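Local structure of mannose-6-phosphate isomerase (Helicobacter pylori, 2QH5) at residues Lys45-Leu50 / Gln120-Ala125; Leu115-Gln120 / Asn263-Asp268. The protein probably makes GDP-mannose from mannose 1-phosphate and GTP, this chain being the N-terminal nucleotidyltransferase (GT-A-like) part of a type 2 mannose-6-phosphate isomerase. All coordinates share one frame; numbering follows the deposited sequence.

Contact 1: residues Lys45-Leu50 / Gln120-Ala125; sequences KRNASL and QAYENA
R46 lays its aliphatic stem across one face of the Y122 ring, with CD 3.7 Å from the ring centroid and 10° off the ring normal, a CH-pi contact over the middle of the ring. CG of R46 sits beside it, 3.5 Å from Y122 CE2. The chain then bends at chi3 (35°), and the guanidinium stands steeply to the ring, their planes 78° apart; with CZ of R46 5.7 Å from the Y122 centroid, any cation-pi attraction is weak at most. Instead its NH2 hydrogen-bonds the backbone O of H114.

Y122 reaches across with CG anti to its backbone N and brings its hydroxyl to N47. The OH donates to OD1 of N47 in a very short bond of 2.4 Å, meeting a lone pair in the plane of the amide, which crosses the ring steeply. A water donates to Y122 OH, so two hydrogen bonds grip this oxygen; the same water accepts from N47 ND2 and, weakly, from R46 NH1. ND2 also bonds the backbone O of S43, which with the bond at OD1 fixes the turn of the N47 amide. At the ring's edge L50 sets CD1 3.7 Å from CE2 of Y122, while its other methyl rests on the carboxylate end of E123, with L50 CD2 3.6 Å from E123 CD.

The C-terminal part of helix 39-48, with L50 just beyond, thus meets the first turns of helix 119-134. Both helices pack on strand 106-111 of the largely parallel central sheet, at T110 and I108, the alpha/beta layering of a GT-A-type nucleotidyltransferase domain.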
ATOM      1  N   LYS A  45      -5.510   8.863  -9.809  1.00 66.99           N
ATOM      2  CA  LYS A  45      -6.563   9.886  -9.838  1.00 72.51           C
ATOM      3  C   LYS A  45      -7.498   9.771  -8.641  1.00 68.03           C
ATOM      4  O   LYS A  45      -7.856  10.778  -8.024  1.00 68.61           O
ATOM      5  CB  LYS A  45      -7.366   9.778 -11.145  1.00 73.82           C
ATOM      6  CG  LYS A  45      -8.402  10.879 -11.377  1.00 81.80           C
ATOM      7  CD  LYS A  45      -9.303  10.559 -12.575  1.00 81.44           C
ATOM      8  CE  LYS A  45     -10.241  11.724 -12.904  1.00 87.91           C
ATOM      9  NZ  LYS A  45     -11.194  11.386 -14.006  1.00 83.70           N
ATOM     10  N   ARG A  46      -7.876   8.533  -8.325  1.00 63.45           N
ATOM     11  CA  ARG A  46      -8.816   8.237  -7.244  1.00 63.11           C
ATOM     12  C   ARG A  46      -8.328   8.676  -5.864  1.00 64.98           C
ATOM     13  O   ARG A  46      -9.122   9.180  -5.070  1.00 66.52           O
ATOM     14  CB  ARG A  46      -9.215   6.758  -7.292  1.00 62.05           C
ATOM     15  CG  ARG A  46      -9.134   5.982  -5.999  1.00 60.72           C
ATOM     16  CD  ARG A  46      -9.689   4.564  -6.155  1.00 66.16           C
ATOM     17  NE  ARG A  46      -9.430   3.960  -7.465  1.00 67.83           N
ATOM     18  CZ  ARG A  46      -8.598   2.943  -7.683  1.00 74.12           C
ATOM     19  NH1 ARG A  46      -7.918   2.392  -6.682  1.00 70.06           N
ATOM     20  NH2 ARG A  46      -8.445   2.472  -8.915  1.00 75.32           N
ATOM     21  N   ASN A  47      -7.025   8.530  -5.600  1.00 61.87           N
ATOM     22  CA  ASN A  47      -6.443   8.933  -4.313  1.00 55.37           C
ATOM     23  C   ASN A  47      -5.882  10.346  -4.253  1.00 57.59           C
ATOM     24  O   ASN A  47      -5.734  10.900  -3.168  1.00 58.35           O
ATOM     25  CB  ASN A  47      -5.360   7.956  -3.886  1.00 51.21           C
ATOM     26  CG  ASN A  47      -5.901   6.572  -3.622  1.00 50.42           C
ATOM     27  OD1 ASN A  47      -6.406   6.288  -2.537  1.00 52.18           O
ATOM     28  ND2 ASN A  47      -5.790   5.698  -4.612  1.00 43.87           N
ATOM     29  N   ALA A  48      -5.560  10.929  -5.404  1.00 63.63           N
ATOM     30  CA  ALA A  48      -4.898  12.243  -5.436  1.00 67.58           C
ATOM     31  C   ALA A  48      -5.786  13.348  -4.864  1.00 70.22           C
ATOM     32  O   ALA A  48      -5.292  14.326  -4.279  1.00 71.32           O
ATOM     33  CB  ALA A  48      -4.456  12.586  -6.856  1.00 63.34           C
ATOM     34  N   SER A  49      -7.095  13.157  -5.027  1.00 73.72           N
ATOM     35  CA  SER A  49      -8.133  14.091  -4.596  1.00 75.47           C
ATOM     36  C   SER A  49      -8.287  14.118  -3.075  1.00 76.57           C
ATOM     37  O   SER A  49      -8.717  15.125  -2.498  1.00 77.55           O
ATOM     38  CB  SER A  49      -9.462  13.664  -5.212  1.00 76.30           C
ATOM     39  OG  SER A  49      -9.248  12.742  -6.270  1.00 80.39           O
ATOM     40  N   LEU A  50      -7.935  13.000  -2.442  1.00 73.14           N
ATOM     41  CA  LEU A  50      -8.146  12.796  -1.013  1.00 65.43           C
ATOM     42  C   LEU A  50      -6.890  13.142  -0.220  1.00 65.71           C
ATOM     43  O   LEU A  50      -6.881  13.078   1.011  1.00 66.28           O
ATOM     44  CB  LEU A  50      -8.534  11.332  -0.750  1.00 60.31           C
ATOM     45  CG  LEU A  50      -9.425  10.612  -1.775  1.00 64.43           C
ATOM     46  CD1 LEU A  50      -9.618   9.157  -1.413  1.00 66.59           C
ATOM     47  CD2 LEU A  50     -10.779  11.283  -1.937  1.00 67.40           C
ATOM     48  N   GLN A 120     -17.700   6.796  -4.398  1.00 90.26           N
ATOM     49  CA  GLN A 120     -18.273   7.403  -3.195  1.00 89.65           C
ATOM     50  C   GLN A 120     -18.120   6.476  -1.991  1.00 84.96           C
ATOM     51  O   GLN A 120     -17.795   6.925  -0.890  1.00 82.46           O
ATOM     52  CB  GLN A 120     -19.742   7.794  -3.412  1.00 92.69           C
ATOM     53  CG  GLN A 120     -20.278   8.786  -2.375  1.00 99.96           C
ATOM     54  CD  GLN A 120     -19.334   9.961  -2.141  1.00103.88           C
ATOM     55  OE1 GLN A 120     -19.038  10.728  -3.059  1.00106.66           O
ATOM     56  NE2 GLN A 120     -18.856  10.101  -0.907  1.00103.14           N
ATOM     57  N   ALA A 121     -18.344   5.184  -2.220  1.00 80.23           N
ATOM     58  CA  ALA A 121     -18.131   4.157  -1.207  1.00 81.16           C
ATOM     59  C   ALA A 121     -16.646   4.027  -0.849  1.00 83.38           C
ATOM     60  O   ALA A 121     -16.300   3.663   0.286  1.00 85.05           O
ATOM     61  CB  ALA A 121     -18.679   2.826  -1.689  1.00 80.41           C
ATOM     62  N   TYR A 122     -15.783   4.320  -1.827  1.00 80.53           N
ATOM     63  CA  TYR A 122     -14.338   4.362  -1.619  1.00 74.68           C
ATOM     64  C   TYR A 122     -13.959   5.518  -0.709  1.00 72.06           C
ATOM     65  O   TYR A 122     -13.203   5.344   0.241  1.00 70.92           O
ATOM     66  CB  TYR A 122     -13.594   4.506  -2.950  1.00 75.46           C
ATOM     67  CG  TYR A 122     -12.088   4.495  -2.790  1.00 78.28           C
ATOM     68  CD1 TYR A 122     -11.398   3.295  -2.657  1.00 79.20           C
ATOM     69  CD2 TYR A 122     -11.353   5.684  -2.756  1.00 76.56           C
ATOM     70  CE1 TYR A 122     -10.029   3.270  -2.496  1.00 80.74           C
ATOM     71  CE2 TYR A 122      -9.977   5.669  -2.593  1.00 76.50           C
ATOM     72  CZ  TYR A 122      -9.321   4.456  -2.466  1.00 78.43           C
ATOM     73  OH  TYR A 122      -7.955   4.408  -2.311  1.00 75.41           O
ATOM     74  N   GLU A 123     -14.494   6.693  -1.018  1.00 70.26           N
ATOM     75  CA  GLU A 123     -14.170   7.928  -0.314  1.00 74.94           C
ATOM     76  C   GLU A 123     -14.606   7.887   1.149  1.00 76.79           C
ATOM     77  O   GLU A 123     -13.942   8.465   2.017  1.00 77.36           O
ATOM     78  CB  GLU A 123     -14.850   9.089  -1.032  1.00 77.42           C
ATOM     79  CG  GLU A 123     -14.211  10.441  -0.836  1.00 86.76           C
ATOM     80  CD  GLU A 123     -14.411  11.343  -2.049  1.00 96.72           C
ATOM     81  OE1 GLU A 123     -14.706  10.812  -3.145  1.00100.52           O
ATOM     82  OE2 GLU A 123     -14.263  12.578  -1.909  1.00 97.87           O
ATOM     83  N   ASN A 124     -15.726   7.202   1.400  1.00 80.11           N
ATOM     84  CA  ASN A 124     -16.282   7.014   2.748  1.00 79.82           C
ATOM     85  C   ASN A 124     -15.380   6.140   3.614  1.00 76.95           C
ATOM     86  O   ASN A 124     -15.035   6.516   4.743  1.00 76.18           O
ATOM     87  CB  ASN A 124     -17.683   6.382   2.681  1.00 82.32           C
ATOM     88  CG  ASN A 124     -18.731   7.308   2.066  1.00 81.71           C
ATOM     89  OD1 ASN A 124     -18.687   8.529   2.235  1.00 84.47           O
ATOM     90  ND2 ASN A 124     -19.688   6.718   1.355  1.00 74.55           N
ATOM     91  N   ALA A 125     -15.012   4.978   3.065  1.00 71.05           N
ATOM     92  CA  ALA A 125     -14.077   4.038   3.694  1.00 68.33           C
ATOM     93  C   ALA A 125     -12.726   4.679   4.024  1.00 67.32           C
ATOM     94  O   ALA A 125     -12.133   4.385   5.067  1.00 65.48           O
ATOM     95  CB  ALA A 125     -13.884   2.810   2.816  1.00 62.97           C
TER
HETATM   96  O   HOH W   1      -6.670   3.278  -4.479  1.00 57.16           O

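Contact 2: residues Leu115-Gln120 / Asn263-Asp268; sequences LIKDLQ and NAKWSD
Two chain segments run antiparallel here, L115 pairing with S267 as a single hydrogen-bonded bridge: S267 N gives L115 O a good bond of 2.8 Å, the return bond being weak. The CB atoms of this bridged pair, L115 and S267, touch at 3.8 Å. Further along, A264 O takes D118 N at 3.0 Å and, more weakly, K117 N.

I116 straddles its neighbours with its two branches. Its CG2, anti to the backbone N, meets A264 CB at 3.9 Å; its CG1, beside the N (chi1 -75°), leads I116 CD1 to the indole edge of W266, in the ring plane, beside W266 CD1. W266 swings CG anti to its own N (chi1 176°), and H114 packs edge-to-face against it. K117, bent at chi2 and chi3, crosses K265 obliquely and brings its CE 3.4 Å from K265 O. K265 stretches away beyond CG, the NZ atoms of K117 and K265 staying 5.0 Å apart, like charges not in contact.

D118 turns CG anti to its N (chi1 -163°), and OD2 accepts from A121 N and, weakly, from Q120 N. This is an Asp N-cap, where the loop after strand 106-111 enters helix 119-134; the bridge three residues earlier lays the loop after strand 257-261 along it.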
ATOM      1  N   LEU A 115      -8.971  -1.926  -9.438  1.00 77.16           N
ATOM      2  CA  LEU A 115     -10.132  -1.319 -10.069  1.00 80.22           C
ATOM      3  C   LEU A 115     -11.214  -1.114  -9.009  1.00 82.09           C
ATOM      4  O   LEU A 115     -11.659  -2.063  -8.355  1.00 81.47           O
ATOM      5  CB  LEU A 115     -10.652  -2.193 -11.212  1.00 80.07           C
ATOM      6  CG  LEU A 115     -11.131  -1.524 -12.508  1.00 80.41           C
ATOM      7  CD1 LEU A 115     -11.793  -2.574 -13.400  1.00 80.47           C
ATOM      8  CD2 LEU A 115     -12.070  -0.330 -12.278  1.00 74.59           C
ATOM      9  N   ILE A 116     -11.611   0.141  -8.836  1.00 83.27           N
ATOM     10  CA  ILE A 116     -12.636   0.513  -7.879  1.00 86.40           C
ATOM     11  C   ILE A 116     -13.595   1.451  -8.600  1.00 90.57           C
ATOM     12  O   ILE A 116     -13.208   2.539  -9.032  1.00 91.94           O
ATOM     13  CB  ILE A 116     -12.020   1.161  -6.612  1.00 86.30           C
ATOM     14  CG1 ILE A 116     -11.384   0.081  -5.731  1.00 89.53           C
ATOM     15  CG2 ILE A 116     -13.074   1.916  -5.806  1.00 84.81           C
ATOM     16  CD1 ILE A 116     -10.226   0.555  -4.886  1.00 89.30           C
ATOM     17  N   LYS A 117     -14.842   1.004  -8.745  1.00 93.64           N
ATOM     18  CA  LYS A 117     -15.836   1.717  -9.541  1.00 94.66           C
ATOM     19  C   LYS A 117     -16.739   2.649  -8.730  1.00 96.12           C
ATOM     20  O   LYS A 117     -16.984   3.786  -9.141  1.00 96.16           O
ATOM     21  CB  LYS A 117     -16.655   0.734 -10.378  1.00 93.91           C
ATOM     22  CG  LYS A 117     -15.960   0.329 -11.669  1.00 96.90           C
ATOM     23  CD  LYS A 117     -16.327  -1.083 -12.094  1.00102.03           C
ATOM     24  CE  LYS A 117     -15.591  -2.120 -11.254  1.00105.02           C
ATOM     25  NZ  LYS A 117     -15.973  -3.514 -11.611  1.00108.03           N
ATOM     26  N   ASP A 118     -17.231   2.178  -7.585  1.00 96.31           N
ATOM     27  CA  ASP A 118     -17.999   3.047  -6.695  1.00 95.26           C
ATOM     28  C   ASP A 118     -17.032   3.945  -5.933  1.00 92.25           C
ATOM     29  O   ASP A 118     -16.450   3.538  -4.930  1.00 92.87           O
ATOM     30  CB  ASP A 118     -18.874   2.233  -5.734  1.00 97.24           C
ATOM     31  CG  ASP A 118     -19.984   3.066  -5.095  1.00102.58           C
ATOM     32  OD1 ASP A 118     -21.129   2.570  -5.038  1.00105.00           O
ATOM     33  OD2 ASP A 118     -19.724   4.208  -4.648  1.00102.25           O
ATOM     34  N   LEU A 119     -16.867   5.168  -6.424  1.00 90.27           N
ATOM     35  CA  LEU A 119     -15.890   6.099  -5.874  1.00 88.43           C
ATOM     36  C   LEU A 119     -16.386   6.787  -4.601  1.00 88.11           C
ATOM     37  O   LEU A 119     -15.588   7.301  -3.815  1.00 87.66           O
ATOM     38  CB  LEU A 119     -15.488   7.126  -6.937  1.00 90.16           C
ATOM     39  CG  LEU A 119     -14.202   7.928  -6.701  1.00 94.56           C
ATOM     40  CD1 LEU A 119     -13.293   7.889  -7.927  1.00 96.96           C
ATOM     41  CD2 LEU A 119     -14.514   9.364  -6.276  1.00 95.88           C
ATOM     42  N   GLN A 120     -17.700   6.796  -4.398  1.00 90.26           N
ATOM     43  CA  GLN A 120     -18.273   7.403  -3.195  1.00 89.65           C
ATOM     44  C   GLN A 120     -18.120   6.476  -1.991  1.00 84.96           C
ATOM     45  O   GLN A 120     -17.795   6.925  -0.890  1.00 82.46           O
ATOM     46  CB  GLN A 120     -19.742   7.794  -3.412  1.00 92.69           C
ATOM     47  CG  GLN A 120     -20.278   8.786  -2.375  1.00 99.96           C
ATOM     48  CD  GLN A 120     -19.334   9.961  -2.141  1.00103.88           C
ATOM     49  OE1 GLN A 120     -19.038  10.728  -3.059  1.00106.66           O
ATOM     50  NE2 GLN A 120     -18.856  10.101  -0.907  1.00103.14           N
ATOM     51  N   ASN A 263     -16.923  -1.914  -0.014  1.00112.02           N
ATOM     52  CA  ASN A 263     -18.048  -2.292  -0.856  1.00116.88           C
ATOM     53  C   ASN A 263     -18.118  -1.308  -2.013  1.00117.60           C
ATOM     54  O   ASN A 263     -18.973  -0.418  -2.037  1.00117.13           O
ATOM     55  CB  ASN A 263     -19.350  -2.272  -0.048  1.00118.78           C
ATOM     56  CG  ASN A 263     -19.146  -2.674   1.405  1.00121.19           C
ATOM     57  OD1 ASN A 263     -18.481  -3.668   1.700  1.00123.51           O
ATOM     58  ND2 ASN A 263     -19.720  -1.899   2.320  1.00122.50           N
ATOM     59  N   ALA A 264     -17.200  -1.463  -2.965  1.00117.61           N
ATOM     60  CA  ALA A 264     -17.039  -0.480  -4.032  1.00118.04           C
ATOM     61  C   ALA A 264     -16.750  -1.097  -5.406  1.00118.24           C
ATOM     62  O   ALA A 264     -16.267  -0.406  -6.306  1.00117.00           O
ATOM     63  CB  ALA A 264     -15.953   0.527  -3.652  1.00115.74           C
ATOM     64  N   LYS A 265     -17.074  -2.384  -5.555  1.00119.80           N
ATOM     65  CA  LYS A 265     -16.738  -3.182  -6.749  1.00120.74           C
ATOM     66  C   LYS A 265     -15.228  -3.277  -6.974  1.00120.14           C
ATOM     67  O   LYS A 265     -14.713  -2.940  -8.046  1.00119.80           O
ATOM     68  CB  LYS A 265     -17.466  -2.688  -8.007  1.00122.29           C
ATOM     69  CG  LYS A 265     -18.821  -3.331  -8.229  1.00124.86           C
ATOM     70  CD  LYS A 265     -19.330  -3.057  -9.633  1.00127.74           C
ATOM     71  CE  LYS A 265     -20.563  -3.887  -9.945  1.00128.74           C
ATOM     72  NZ  LYS A 265     -20.998  -3.697 -11.356  1.00129.86           N
ATOM     73  N   TRP A 266     -14.537  -3.745  -5.940  1.00118.31           N
ATOM     74  CA  TRP A 266     -13.088  -3.888  -5.943  1.00115.71           C
ATOM     75  C   TRP A 266     -12.640  -5.078  -6.794  1.00115.17           C
ATOM     76  O   TRP A 266     -13.127  -6.201  -6.619  1.00114.60           O
ATOM     77  CB  TRP A 266     -12.605  -4.042  -4.499  1.00114.33           C
ATOM     78  CG  TRP A 266     -11.136  -4.299  -4.330  1.00114.10           C
ATOM     79  CD1 TRP A 266     -10.150  -3.362  -4.205  1.00112.75           C
ATOM     80  CD2 TRP A 266     -10.492  -5.578  -4.228  1.00111.48           C
ATOM     81  NE1 TRP A 266      -8.931  -3.978  -4.045  1.00114.34           N
ATOM     82  CE2 TRP A 266      -9.112  -5.337  -4.056  1.00112.27           C
ATOM     83  CE3 TRP A 266     -10.946  -6.901  -4.274  1.00110.20           C
ATOM     84  CZ2 TRP A 266      -8.183  -6.371  -3.931  1.00111.96           C
ATOM     85  CZ3 TRP A 266     -10.021  -7.927  -4.150  1.00112.42           C
ATOM     86  CH2 TRP A 266      -8.656  -7.654  -3.979  1.00112.12           C
ATOM     87  N   SER A 267     -11.713  -4.822  -7.714  1.00113.47           N
ATOM     88  CA  SER A 267     -11.175  -5.871  -8.580  1.00112.73           C
ATOM     89  C   SER A 267      -9.650  -5.980  -8.493  1.00112.38           C
ATOM     90  O   SER A 267      -8.960  -5.002  -8.189  1.00108.44           O
ATOM     91  CB  SER A 267     -11.611  -5.657 -10.032  1.00112.06           C
ATOM     92  OG  SER A 267     -12.975  -5.989 -10.209  1.00109.52           O
ATOM     93  N   ASP A 268      -9.143  -7.181  -8.766  1.00113.93           N
ATOM     94  CA  ASP A 268      -7.711  -7.453  -8.749  1.00114.90           C
ATOM     95  C   ASP A 268      -7.306  -8.347  -9.921  1.00113.55           C
ATOM     96  O   ASP A 268      -6.369  -8.041 -10.659  1.00110.69           O
ATOM     97  CB  ASP A 268      -7.310  -8.111  -7.427  1.00116.34           C
ATOM     98  CG  ASP A 268      -5.812  -8.052  -7.174  1.00123.72           C
ATOM     99  OD1 ASP A 268      -5.173  -7.046  -7.559  1.00129.38           O
ATOM    100  OD2 ASP A 268      -5.270  -9.007  -6.579  1.00127.15           O
TER

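How the contacts relate
Contacts 1 and 2 lie on the same side of the chain's centre, their centres about 10 Å apart, and share Q120 on helix 119-134. Contact 1 joins that helix to helix 39-48; contact 2 ties the loop leading into it to the loop after strand 257-261. Along the chain the segments alternate, so 115-120 and 120-125 run on from one another between the distant partners 45-50 and 263-268. I116 belongs to both packings: its CD1 lies 3.6 Å from Y122 CE1 and touches R46, while it also meets A264 and W266. One continuous side-chain packing around the N-terminal end of helix 119-134 thereby links early and late parts of the nucleotidyltransferase region.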